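Local coordinates for phosphoserine phosphatase RsbX (Bacillus subtilis, PDB 3W43), which dephosphorylates RsbS and is a negative regulator of sigma-B activity, at residues R111-S116 against I152-G157; C25-F30 against K188-Y193. All coordinates share one frame; numbering follows the deposited sequence. Where two conformers were deposited one is given.

Interaction 1: R111-S116 against I152-G157; sequences RFILHS and IIHTDG. With MN (manganese (II) ion), chain B.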
ATOM      1  N   ARG A 111       3.465   0.459  -5.508  1.00  7.56           N
ATOM      2  CA  ARG A 111       3.791   1.882  -5.645  1.00  8.43           C
ATOM      3  C   ARG A 111       3.103   2.745  -4.617  1.00  7.63           C
ATOM      4  O   ARG A 111       1.967   2.478  -4.246  1.00  7.87           O
ATOM      5  CB  ARG A 111       3.443   2.367  -7.053  1.00  9.39           C
ATOM      6  CG  ARG A 111       4.341   1.774  -8.109  1.00 11.83           C
ATOM      7  CD  ARG A 111       3.902   2.140  -9.504  1.00 15.14           C
ATOM      8  NE  ARG A 111       4.730   1.475 -10.502  1.00 17.64           N
ATOM      9  CZ  ARG A 111       5.795   2.005 -11.098  1.00 18.03           C
ATOM     10  NH1 ARG A 111       6.203   3.240 -10.816  1.00 19.11           N
ATOM     11  NH2 ARG A 111       6.461   1.285 -11.989  1.00 20.41           N
ATOM     12  N   PHE A 112       3.819   3.770  -4.179  1.00  7.71           N
ATOM     13  CA  PHE A 112       3.320   4.774  -3.240  1.00  7.69           C
ATOM     14  C   PHE A 112       3.499   6.143  -3.854  1.00  7.17           C
ATOM     15  O   PHE A 112       4.595   6.484  -4.320  1.00  8.03           O
ATOM     16  CB  PHE A 112       4.128   4.668  -1.946  1.00  8.46           C
ATOM     17  CG  PHE A 112       3.905   5.776  -0.927  1.00  8.22           C
ATOM     18  CD1 PHE A 112       2.637   6.067  -0.410  1.00  9.28           C
ATOM     19  CD2 PHE A 112       5.006   6.467  -0.424  1.00  9.32           C
ATOM     20  CE1 PHE A 112       2.482   7.053   0.569  1.00  9.25           C
ATOM     21  CE2 PHE A 112       4.857   7.433   0.539  1.00  9.62           C
ATOM     22  CZ  PHE A 112       3.601   7.733   1.037  1.00  9.44           C
ATOM     23  N   ILE A 113       2.435   6.935  -3.844  1.00  6.93           N
ATOM     24  CA  ILE A 113       2.498   8.304  -4.344  1.00  7.78           C
ATOM     25  C   ILE A 113       1.814   9.185  -3.311  1.00  7.28           C
ATOM     26  O   ILE A 113       0.650   8.945  -2.960  1.00  7.62           O
ATOM     27  CB  ILE A 113       1.803   8.458  -5.717  1.00  8.32           C
ATOM     28  CG1 ILE A 113       2.422   7.514  -6.765  1.00  9.54           C
ATOM     29  CG2 ILE A 113       1.852   9.911  -6.186  1.00 10.03           C
ATOM     30  CD1 ILE A 113       1.743   6.156  -6.890  1.00 10.45           C
ATOM     31  N   LEU A 114       2.544  10.191  -2.825  1.00  7.48           N
ATOM     32  CA  LEU A 114       1.996  11.166  -1.899  1.00  8.32           C
ATOM     33  C   LEU A 114       1.983  12.516  -2.592  1.00  8.28           C
ATOM     34  O   LEU A 114       2.989  12.967  -3.135  1.00  9.40           O
ATOM     35  CB  LEU A 114       2.808  11.209  -0.602  1.00 10.35           C
ATOM     36  CG  LEU A 114       2.179  12.142   0.446  1.00 13.57           C
ATOM     37  CD1 LEU A 114       2.130  11.520   1.819  1.00 15.38           C
ATOM     38  CD2 LEU A 114       2.805  13.523   0.488  1.00 15.99           C
ATOM     39  N   HIS A 115       0.820  13.154  -2.578  1.00  8.48           N
ATOM     40  CA  HIS A 115       0.559  14.429  -3.239  0.50  9.48           C
ATOM     41  C   HIS A 115       0.293  15.490  -2.178  1.00  8.67           C
ATOM     42  O   HIS A 115      -0.613  15.303  -1.378  1.00 10.23           O
ATOM     43  CB  HIS A 115      -0.692  14.294  -4.125  0.50 10.21           C
ATOM     44  CG  HIS A 115      -1.252  15.610  -4.568  0.50 12.65           C
ATOM     45  ND1 HIS A 115      -2.293  16.238  -3.916  0.50 14.23           N
ATOM     46  CD2 HIS A 115      -0.890  16.434  -5.580  0.50 14.50           C
ATOM     47  CE1 HIS A 115      -2.555  17.385  -4.515  0.50 14.86           C
ATOM     48  NE2 HIS A 115      -1.718  17.529  -5.528  0.50 15.66           N
ATOM     49  N   SER A 116       1.016  16.599  -2.198  1.00  9.74           N
ATOM     50  CA  SER A 116       0.774  17.668  -1.232  1.00 10.77           C
ATOM     51  C   SER A 116      -0.000  18.831  -1.846  1.00 10.83           C
ATOM     52  O   SER A 116       0.023  19.027  -3.055  1.00 11.58           O
ATOM     53  CB  SER A 116       2.100  18.195  -0.694  1.00 12.48           C
ATOM     54  OG  SER A 116       2.633  19.191  -1.551  1.00 14.38           O
ATOM     55  N   ILE A 152      -1.798   7.386  -2.416  1.00  5.91           N
ATOM     56  CA  ILE A 152      -2.243   6.063  -2.808  1.00  5.97           C
ATOM     57  C   ILE A 152      -1.086   5.073  -2.661  1.00  5.51           C
ATOM     58  O   ILE A 152       0.077   5.425  -2.919  1.00  6.75           O
ATOM     59  CB  ILE A 152      -2.811   6.071  -4.263  1.00  6.38           C
ATOM     60  CG1 ILE A 152      -3.514   4.749  -4.594  1.00  7.35           C
ATOM     61  CG2 ILE A 152      -1.724   6.415  -5.293  1.00  8.49           C
ATOM     62  CD1 ILE A 152      -4.274   4.772  -5.919  1.00  9.52           C
ATOM     63  N   ILE A 153      -1.425   3.856  -2.233  1.00  5.73           N
ATOM     64  CA  ILE A 153      -0.523   2.725  -2.380  1.00  6.05           C
ATOM     65  C   ILE A 153      -1.263   1.711  -3.243  1.00  5.49           C
ATOM     66  O   ILE A 153      -2.427   1.401  -2.971  1.00  6.17           O
ATOM     67  CB  ILE A 153      -0.154   2.073  -1.025  1.00  6.32           C
ATOM     68  CG1 ILE A 153       0.588   3.062  -0.130  1.00  8.92           C
ATOM     69  CG2 ILE A 153       0.707   0.828  -1.239  1.00  7.82           C
ATOM     70  CD1 ILE A 153       0.799   2.562   1.295  1.00 11.97           C
ATOM     71  N   HIS A 154      -0.623   1.171  -4.272  1.00  5.75           N
ATOM     72  CA  HIS A 154      -1.323   0.249  -5.157  1.00  6.28           C
ATOM     73  C   HIS A 154      -0.454  -0.857  -5.692  1.00  6.04           C
ATOM     74  O   HIS A 154       0.747  -0.657  -5.965  1.00  6.54           O
ATOM     75  CB  HIS A 154      -2.037   0.990  -6.302  1.00  6.89           C
ATOM     76  CG  HIS A 154      -1.138   1.618  -7.326  1.00  7.56           C
ATOM     77  ND1 HIS A 154      -0.661   0.922  -8.416  1.00  7.88           N
ATOM     78  CD2 HIS A 154      -0.696   2.893  -7.475  1.00  8.11           C
ATOM     79  CE1 HIS A 154       0.054   1.734  -9.175  1.00  9.08           C
ATOM     80  NE2 HIS A 154       0.039   2.940  -8.634  1.00  9.58           N
ATOM     81  N   THR A 155      -1.064  -2.023  -5.855  1.00  6.59           N
ATOM     82  CA  THR A 155      -0.381  -3.103  -6.552  1.00  6.32           C
ATOM     83  C   THR A 155      -0.352  -2.879  -8.055  1.00  6.80           C
ATOM     84  O   THR A 155      -1.026  -1.992  -8.596  1.00  6.84           O
ATOM     85  CB  THR A 155      -0.972  -4.486  -6.217  1.00  6.61           C
ATOM     86  OG1 THR A 155      -2.337  -4.542  -6.659  1.00  7.00           O
ATOM     87  CG2 THR A 155      -0.881  -4.767  -4.729  1.00  7.19           C
ATOM     88  N   ASP A 156       0.453  -3.696  -8.722  1.00  7.19           N
ATOM     89  CA  ASP A 156       0.692  -3.561 -10.149  1.00  8.00           C
ATOM     90  C   ASP A 156      -0.510  -3.954 -11.017  1.00  8.70           C
ATOM     91  O   ASP A 156      -0.474  -3.774 -12.224  1.00 10.27           O
ATOM     92  CB  ASP A 156       1.976  -4.307 -10.547  1.00  8.75           C
ATOM     93  CG  ASP A 156       1.921  -5.795 -10.244  1.00  8.29           C
ATOM     94  OD1 ASP A 156       0.818  -6.332 -10.010  1.00  8.82           O
ATOM     95  OD2 ASP A 156       3.002  -6.435 -10.248  1.00 10.36           O
ATOM     96  N   GLY A 157      -1.573  -4.477 -10.416  1.00  8.33           N
ATOM     97  CA  GLY A 157      -2.818  -4.669 -11.134  1.00  8.84           C
ATOM     98  C   GLY A 157      -3.433  -3.347 -11.542  1.00  8.77           C
ATOM     99  O   GLY A 157      -4.249  -3.314 -12.450  1.00  9.82           O
TER
HETATM  100 MN    MN B 201       0.240  -8.261  -9.305  1.00  9.11          MN
HETATM  101  O   HOH W   1       2.106  -8.951 -10.330  1.00 11.50           O
HETATM  102  O   HOH W   2      -0.254 -10.401  -9.213  1.00 12.03           O
HETATM  103  O   HOH W   3      -1.484  -7.599  -8.144  1.00  9.00           O
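Arg111 and His154 form a hydrogen-bonded pair between two antiparallel strands, and their side chains lie side by side. Arg111 CB sits over one face of the imidazole, 4.1 Å from the centroid of the His154 ring and toward its rim. The CD atom of Arg111 follows along the same ring, near CE1. The guanidinium heads off beyond the ring without stacking on it, and NE bonds weakly to Asn109 OD1. A chi1 of 69° sets the ring of His154 between backbone N and carbonyl carbon. From there ND1 donates to Thr155 O at 2.9 Å; the oxygen is nearly in the ring plane, but the donor stands well above the carbonyl plane. The bond helps to hold the rotation of the imidazole. Ile152 CG2 meets Ile113 CD1 at 3.8 Å on the same face, where helix 163-169 covers Ile113. On the other face, Phe112 CD1 touches Ile153 CG1 at 3.6 Å, next to strand 37-45. Four backbone bonds join the strands. Beyond the strand Asp156 OD1 binds manganese at 2.1 Å, with Asp44 and Asp189 as further ligands. This is an antiparallel strand pair of the PPM phosphatase beta-sandwich, leading into its metal site.

Interaction 2: C25-F30 against K188-Y193; sequences CGDSFF and KDDLTY. With MN (manganese (II) ion), chain B.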
ATOM      1  N   CYS A  25      -7.793 -13.610  -3.490  1.00 10.90           N
ATOM      2  CA  CYS A  25      -6.876 -12.614  -4.007  1.00 10.51           C
ATOM      3  C   CYS A  25      -5.436 -12.928  -3.637  1.00 10.42           C
ATOM      4  O   CYS A  25      -5.121 -13.247  -2.487  1.00 10.98           O
ATOM      5  CB  CYS A  25      -7.261 -11.243  -3.469  1.00 10.99           C
ATOM      6  SG  CYS A  25      -6.526  -9.874  -4.390  1.00 10.55           S
ATOM      7  N   GLY A  26      -4.549 -12.833  -4.620  1.00  9.41           N
ATOM      8  CA  GLY A  26      -3.127 -12.954  -4.353  1.00  9.13           C
ATOM      9  C   GLY A  26      -2.527 -11.746  -3.654  1.00  8.13           C
ATOM     10  O   GLY A  26      -1.449 -11.848  -3.080  1.00  8.67           O
ATOM     11  N   ASP A  27      -3.219 -10.609  -3.713  1.00  7.56           N
ATOM     12  CA  ASP A  27      -2.803  -9.405  -2.984  1.00  7.55           C
ATOM     13  C   ASP A  27      -3.415  -9.458  -1.585  1.00  7.47           C
ATOM     14  O   ASP A  27      -4.534  -9.968  -1.426  1.00  8.88           O
ATOM     15  CB  ASP A  27      -3.373  -8.133  -3.619  1.00  7.54           C
ATOM     16  CG  ASP A  27      -2.827  -7.801  -5.012  1.00  6.94           C
ATOM     17  OD1 ASP A  27      -1.868  -8.432  -5.525  1.00  7.67           O
ATOM     18  OD2 ASP A  27      -3.419  -6.855  -5.583  1.00  7.43           O
ATOM     19  N   SER A  28      -2.733  -8.867  -0.596  1.00  7.73           N
ATOM     20  CA  SER A  28      -3.319  -8.662   0.732  1.00  7.92           C
ATOM     21  C   SER A  28      -3.024  -7.252   1.205  1.00  7.43           C
ATOM     22  O   SER A  28      -2.137  -6.579   0.686  1.00  8.25           O
ATOM     23  CB  SER A  28      -2.737  -9.648   1.756  1.00  8.43           C
ATOM     24  OG  SER A  28      -3.056 -10.993   1.453  1.00 10.32           O
ATOM     25  N   PHE A  29      -3.758  -6.803   2.209  1.00  7.55           N
ATOM     26  CA  PHE A  29      -3.465  -5.529   2.830  1.00  7.56           C
ATOM     27  C   PHE A  29      -3.750  -5.611   4.318  1.00  7.54           C
ATOM     28  O   PHE A  29      -4.511  -6.464   4.771  1.00  7.79           O
ATOM     29  CB  PHE A  29      -4.283  -4.404   2.188  1.00  8.41           C
ATOM     30  CG  PHE A  29      -5.762  -4.574   2.366  1.00  9.58           C
ATOM     31  CD1 PHE A  29      -6.420  -4.054   3.476  1.00 12.23           C
ATOM     32  CD2 PHE A  29      -6.498  -5.308   1.434  1.00 11.79           C
ATOM     33  CE1 PHE A  29      -7.793  -4.259   3.649  1.00 14.48           C
ATOM     34  CE2 PHE A  29      -7.862  -5.508   1.587  1.00 14.66           C
ATOM     35  CZ  PHE A  29      -8.509  -4.991   2.701  1.00 15.19           C
ATOM     36  N   PHE A  30      -3.122  -4.713   5.064  1.00  7.83           N
ATOM     37  CA  PHE A  30      -3.476  -4.479   6.446  1.00  8.44           C
ATOM     38  C   PHE A  30      -3.473  -2.995   6.709  1.00  8.06           C
ATOM     39  O   PHE A  30      -2.527  -2.300   6.310  1.00  9.61           O
ATOM     40  CB  PHE A  30      -2.505  -5.140   7.437  1.00  8.99           C
ATOM     41  CG  PHE A  30      -2.915  -4.910   8.867  1.00  9.21           C
ATOM     42  CD1 PHE A  30      -3.987  -5.626   9.392  1.00 10.15           C
ATOM     43  CD2 PHE A  30      -2.313  -3.926   9.652  1.00 10.21           C
ATOM     44  CE1 PHE A  30      -4.434  -5.407  10.679  1.00 12.32           C
ATOM     45  CE2 PHE A  30      -2.759  -3.695  10.953  1.00 11.81           C
ATOM     46  CZ  PHE A  30      -3.820  -4.437  11.462  1.00 11.79           C
ATOM     47  N   LYS A 188      -7.234  -8.238 -15.340  1.00 14.19           N
ATOM     48  CA  LYS A 188      -6.062  -8.928 -15.876  1.00 14.64           C
ATOM     49  C   LYS A 188      -5.152  -9.435 -14.767  1.00 13.26           C
ATOM     50  O   LYS A 188      -4.439 -10.425 -14.940  1.00 14.08           O
ATOM     51  CB  LYS A 188      -5.282  -8.053 -16.860  1.00 15.48           C
ATOM     52  CG  LYS A 188      -5.986  -7.823 -18.196  1.00 20.01           C
ATOM     53  CD  LYS A 188      -5.115  -7.033 -19.171  1.00 26.46           C
ATOM     54  CE  LYS A 188      -4.025  -7.887 -19.813  1.00 30.43           C
ATOM     55  NZ  LYS A 188      -4.567  -8.928 -20.744  1.00 32.36           N
ATOM     56  N   ASP A 189      -5.178  -8.749 -13.628  1.00 11.94           N
ATOM     57  CA  ASP A 189      -4.409  -9.163 -12.465  1.00 10.69           C
ATOM     58  C   ASP A 189      -5.211  -8.785 -11.236  1.00 10.08           C
ATOM     59  O   ASP A 189      -6.119  -7.964 -11.322  1.00 11.36           O
ATOM     60  CB  ASP A 189      -3.051  -8.438 -12.457  1.00 10.44           C
ATOM     61  CG  ASP A 189      -2.097  -8.961 -11.400  1.00 10.28           C
ATOM     62  OD1 ASP A 189      -2.333 -10.069 -10.854  1.00 11.42           O
ATOM     63  OD2 ASP A 189      -1.099  -8.254 -11.118  1.00  9.95           O
ATOM     64  N   ASP A 190      -4.855  -9.364 -10.089  1.00  9.49           N
ATOM     65  CA  ASP A 190      -5.300  -8.845  -8.801  1.00  8.58           C
ATOM     66  C   ASP A 190      -4.993  -7.358  -8.748  1.00  7.64           C
ATOM     67  O   ASP A 190      -3.913  -6.913  -9.164  1.00  8.18           O
ATOM     68  CB  ASP A 190      -4.576  -9.542  -7.652  1.00  8.82           C
ATOM     69  CG  ASP A 190      -4.912 -11.025  -7.544  1.00  8.84           C
ATOM     70  OD1 ASP A 190      -6.085 -11.421  -7.743  1.00  9.02           O
ATOM     71  OD2 ASP A 190      -3.994 -11.811  -7.232  1.00  9.40           O
ATOM     72  N   LEU A 191      -5.927  -6.590  -8.200  1.00  7.44           N
ATOM     73  CA  LEU A 191      -5.790  -5.145  -8.148  1.00  7.65           C
ATOM     74  C   LEU A 191      -6.205  -4.653  -6.762  1.00  7.14           C
ATOM     75  O   LEU A 191      -7.340  -4.890  -6.342  1.00  7.92           O
ATOM     76  CB  LEU A 191      -6.648  -4.515  -9.250  1.00  8.44           C
ATOM     77  CG  LEU A 191      -6.501  -3.033  -9.556  1.00  8.82           C
ATOM     78  CD1 LEU A 191      -7.150  -2.748 -10.894  1.00 11.51           C
ATOM     79  CD2 LEU A 191      -7.124  -2.186  -8.467  1.00 10.39           C
ATOM     80  N   THR A 192      -5.278  -3.988  -6.066  1.00  7.06           N
ATOM     81  CA  THR A 192      -5.526  -3.472  -4.723  1.00  6.85           C
ATOM     82  C   THR A 192      -4.991  -2.052  -4.644  1.00  6.27           C
ATOM     83  O   THR A 192      -3.857  -1.792  -5.063  1.00  7.36           O
ATOM     84  CB  THR A 192      -4.786  -4.321  -3.667  1.00  7.06           C
ATOM     85  OG1 THR A 192      -5.157  -5.695  -3.811  1.00  7.96           O
ATOM     86  CG2 THR A 192      -5.134  -3.880  -2.253  1.00  9.19           C
ATOM     87  N   TYR A 193      -5.765  -1.143  -4.067  1.00  6.48           N
ATOM     88  CA  TYR A 193      -5.221   0.154  -3.720  1.00  7.09           C
ATOM     89  C   TYR A 193      -5.823   0.678  -2.439  1.00  6.33           C
ATOM     90  O   TYR A 193      -6.949   0.336  -2.078  1.00  7.23           O
ATOM     91  CB  TYR A 193      -5.350   1.176  -4.858  1.00  8.17           C
ATOM     92  CG  TYR A 193      -6.742   1.553  -5.313  1.00  7.52           C
ATOM     93  CD1 TYR A 193      -7.501   2.522  -4.645  1.00  8.20           C
ATOM     94  CD2 TYR A 193      -7.280   0.981  -6.470  1.00  8.07           C
ATOM     95  CE1 TYR A 193      -8.775   2.878  -5.111  1.00  8.71           C
ATOM     96  CE2 TYR A 193      -8.521   1.345  -6.943  1.00  9.83           C
ATOM     97  CZ  TYR A 193      -9.271   2.278  -6.264  1.00  9.64           C
ATOM     98  OH  TYR A 193     -10.508   2.607  -6.774  1.00 11.67           O
TER
HETATM   99 MN    MN B 201       0.240  -8.261  -9.305  1.00  9.11          MN
HETATM  100  O   HOH W   4      -6.039 -14.174  -7.388  1.00 10.73           O
HETATM  101  O   HOH W   5      -1.504 -11.106  -6.562  1.00  8.87           O
HETATM  102  O   HOH W   3      -1.484  -7.599  -8.144  1.00  9.00           O
HETATM  103  O   HOH W   2      -0.254 -10.401  -9.213  1.00 12.03           O
HETATM  104  O   HOH W   1       2.106  -8.951 -10.330  1.00 11.50           O
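Thr192 OG1 donates to Asp27 OD2 at 2.7 Å, across two strands that face each other from different sheets. Asp27 CG is turned anti to its carbonyl carbon (chi1 -67°), which brings OD2 to the hydroxyl. The hydroxyl meets the anti lone pair of OD2. Thr155 OG1 is a second partner of this oxygen, and Thr192 OG1 is also bonded to Gln16 NE2. Asp27 OD1 accepts from a manganese-bound water at 2.8 Å, and this water also donates to Asp190 O. A second water donates to both Asp27 OD1 and Asp190 OD2, which lie 4.3 Å apart, and so bridges the carboxylates. These run alongside each other in opposite directions, planes 70° apart. Asp190 OD2 also accepts from Gly26 N at 2.9 Å. The amide approaches from above the carboxylate plane, 61° out of it, and the bond is bent. Asp190 OD1 takes the backbone N of Lys19 and one more water. Cys25 SG lies against this carboxylate and weakly accepts from Asp27 N. One residue before Asp190, Asp189 OD2 binds the manganese directly. Such an aspartate-rich, hydrated metal site at one end of the beta-sandwich is characteristic of PPM (PP2C) phosphatases.

How the interactions relate
The centres of the two interactions are 13 Å apart. Both segments of interaction 1 fall in the chain between the two segments of interaction 2. Strands 150-154 and 191-198 are neighbours in the six-stranded sheet, and strand 27-33 lies at the edge of the five-stranded one. Interaction 1 thus joins strands within a sheet, whereas interaction 2 spans the two sheets. They touch directly: Thr155 N is 2.9 Å from Thr192 O, a probable hydrogen bond. Both reach the same manganese and share its three waters. Segments 152-157 and 188-193 each supply one aspartate to the metal, and 25-30, far away in sequence, reaches it through a water.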